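Local atomic coordinates of diaminobutyrate-pyruvate transaminase and L-2,4-diaminobutyrate decarboxylase (PDB entry 2QMA), a protein that probably acts as a pyridoxal-phosphate-dependent decarboxylase of L-2,4-diaminobutyrate through this C-terminal domain of a longer transaminase-decarboxylase protein. Residues F260-T265 with M289-D294. Residues are numbered along the deposited sequence; the frame is centred on the assembly and turned at random.
Sequences FAIVGT and MWMHVD
Strands 258-265 and 290-295 lie side by side in the large mixed sheet of the pyridoxal-phosphate-dependent decarboxylase domain. Their segments 260-265 and 289-294 run parallel, pairing Ala261 with Trp290 through Thr265 with Asp294. Five backbone hydrogen bonds join them. The first, Trp290 N to Phe260 O, is nearly straight at the hydrogen, 172°, but its donor is tilted 33° from the carbonyl plane. Ile262 follows with both its groups: N donates to Trp290 O at 2.8 Å, and O accepts from His292 N at 3.0 Å. Gly264 repeats this with His292 O and Asp294 N. Ala261 CA adds a CH...O contact to Trp290 O at 3.2 Å.

The strands belong to a beta-alpha-beta unit, and its helix 277-287 covers the face that carries Ile262, Met291 and Val293. Met289 and Met291 are selenomethionines. Met289 bends at chi3, -66°, and its terminal CE lies 3.9 Å from Ile262 CG2, which also meets Met291 CB at 4.0 Å.

On the other face, Val263 CG1 lies at the edge of the His292 ring, near its plane. A water donates to Thr265 OG1 at 2.9 Å and to Asp294 OD2 at 2.7 Å, bridging the C-terminal ends of both segments. Asn171 holds both side chains, OD1 bonding His292 NE2 and ND2 bonding Asp294 OD2, while His292 ND1 bonds Ser318 OG and Asp294 OD1 accepts from Ala296 N. Asp294 lies about 7 Å, side chain to side chain, from Lys325, the predicted cofactor-attachment lysine, consistent with the aspartate that faces the cofactor's pyridine nitrogen in fold type I enzymes, though Lys325 carries no cofactor here.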
loop_
_atom_site.group_PDB
_atom_site.type_symbol
_atom_site.label_atom_id
_atom_site.label_comp_id
_atom_site.label_asym_id
_atom_site.label_seq_id
_atom_site.Cartn_x
_atom_site.Cartn_y
_atom_site.Cartn_z
ATOM N N PHE A 260 10.730 13.683 22.977
ATOM C CA PHE A 260 10.859 12.223 23.084
ATOM C C PHE A 260 11.367 11.571 21.810
ATOM O O PHE A 260 11.742 10.391 21.807
ATOM C CB PHE A 260 9.491 11.595 23.449
ATOM C CG PHE A 260 8.483 11.570 22.314
ATOM C CD1 PHE A 260 8.339 10.435 21.512
ATOM C CD2 PHE A 260 7.694 12.677 22.046
ATOM C CE1 PHE A 260 7.381 10.398 20.454
ATOM C CE2 PHE A 260 6.773 12.676 21.010
ATOM C CZ PHE A 260 6.599 11.519 20.207
ATOM N N ALA A 261 11.321 12.319 20.701
ATOM C CA ALA A 261 11.805 11.769 19.452
ATOM C C ALA A 261 12.453 12.842 18.604
ATOM O O ALA A 261 12.035 14.009 18.634
ATOM C CB ALA A 261 10.643 11.143 18.617
ATOM N N ILE A 262 13.372 12.396 17.763
ATOM C CA ILE A 262 14.075 13.377 16.896
ATOM C C ILE A 262 14.204 12.762 15.525
ATOM O O ILE A 262 14.597 11.601 15.413
ATOM C CB ILE A 262 15.482 13.799 17.475
ATOM C CG1 ILE A 262 16.088 14.881 16.553
ATOM C CG2 ILE A 262 16.408 12.600 17.646
ATOM C CD1 ILE A 262 17.136 15.808 17.268
ATOM N N VAL A 263 13.901 13.536 14.479
ATOM C CA VAL A 263 14.000 12.998 13.154
ATOM C C VAL A 263 15.292 13.482 12.474
ATOM O O VAL A 263 15.487 14.708 12.299
ATOM C CB VAL A 263 12.741 13.334 12.299
ATOM C CG1 VAL A 263 12.908 12.851 10.874
ATOM C CG2 VAL A 263 11.477 12.693 12.939
ATOM N N GLY A 264 16.155 12.531 12.100
ATOM C CA GLY A 264 17.319 12.858 11.265
ATOM C C GLY A 264 16.975 12.584 9.811
ATOM O O GLY A 264 16.523 11.489 9.492
ATOM N N THR A 265 17.176 13.536 8.916
ATOM C CA THR A 265 16.714 13.293 7.507
ATOM C C THR A 265 17.966 12.943 6.681
ATOM O O THR A 265 18.928 13.712 6.699
ATOM C CB THR A 265 15.891 14.497 6.909
ATOM O OG1 THR A 265 14.732 14.732 7.737
ATOM C CG2 THR A 265 15.402 14.220 5.480
HETATM N N MSE A 289 15.948 10.136 24.012
HETATM C CA MSE A 289 14.946 10.178 22.903
HETATM C C MSE A 289 15.131 9.023 21.940
HETATM O O MSE A 289 16.190 8.397 21.857
HETATM C CB MSE A 289 15.022 11.515 22.082
HETATM C CG MSE A 289 15.068 12.813 22.927
HETATM SE SE MSE A 289 15.202 14.438 21.911
HETATM C CE MSE A 289 16.980 14.176 21.162
ATOM N N TRP A 290 14.079 8.797 21.167
ATOM C CA TRP A 290 14.076 7.907 19.993
ATOM C C TRP A 290 14.538 8.683 18.738
ATOM O O TRP A 290 13.910 9.678 18.365
ATOM C CB TRP A 290 12.618 7.512 19.792
ATOM C CG TRP A 290 12.351 6.556 18.728
ATOM C CD1 TRP A 290 12.401 6.783 17.353
ATOM C CD2 TRP A 290 11.907 5.201 18.897
ATOM N NE1 TRP A 290 12.055 5.627 16.685
ATOM C CE2 TRP A 290 11.734 4.652 17.595
ATOM C CE3 TRP A 290 11.659 4.394 20.018
ATOM C CZ2 TRP A 290 11.343 3.312 17.384
ATOM C CZ3 TRP A 290 11.258 3.090 19.811
ATOM C CH2 TRP A 290 11.110 2.553 18.511
HETATM N N MSE A 291 15.591 8.206 18.067
HETATM C CA MSE A 291 15.999 8.806 16.820
HETATM C C MSE A 291 15.418 7.977 15.710
HETATM O O MSE A 291 15.699 6.768 15.600
HETATM C CB MSE A 291 17.513 8.883 16.625
HETATM C CG MSE A 291 17.789 9.441 15.135
HETATM SE SE MSE A 291 19.686 9.725 14.779
HETATM C CE MSE A 291 20.299 7.893 14.649
ATOM N N HIS A 292 14.617 8.641 14.904
ATOM C CA HIS A 292 14.050 8.043 13.697
ATOM C C HIS A 292 14.812 8.641 12.523
ATOM O O HIS A 292 14.883 9.883 12.385
ATOM C CB HIS A 292 12.515 8.282 13.587
ATOM C CG HIS A 292 11.967 7.865 12.247
ATOM N ND1 HIS A 292 11.793 6.544 11.887
ATOM C CD2 HIS A 292 11.608 8.602 11.157
ATOM C CE1 HIS A 292 11.358 6.478 10.640
ATOM N NE2 HIS A 292 11.197 7.709 10.184
ATOM N N VAL A 293 15.365 7.781 11.662
ATOM C CA VAL A 293 16.076 8.280 10.460
ATOM C C VAL A 293 15.144 8.209 9.248
ATOM O O VAL A 293 14.715 7.126 8.864
ATOM C CB VAL A 293 17.404 7.539 10.178
ATOM C CG1 VAL A 293 17.967 8.038 8.779
ATOM C CG2 VAL A 293 18.411 7.776 11.313
ATOM N N ASP A 294 14.804 9.356 8.657
ATOM C CA ASP A 294 14.030 9.323 7.436
ATOM C C ASP A 294 15.014 9.176 6.248
ATOM O O ASP A 294 15.557 10.177 5.710
ATOM C CB ASP A 294 13.143 10.576 7.305
ATOM C CG ASP A 294 12.279 10.578 6.012
ATOM O OD1 ASP A 294 12.405 9.650 5.180
ATOM O OD2 ASP A 294 11.488 11.543 5.826
HETATM O O HOH W 1 12.071 13.988 6.915
#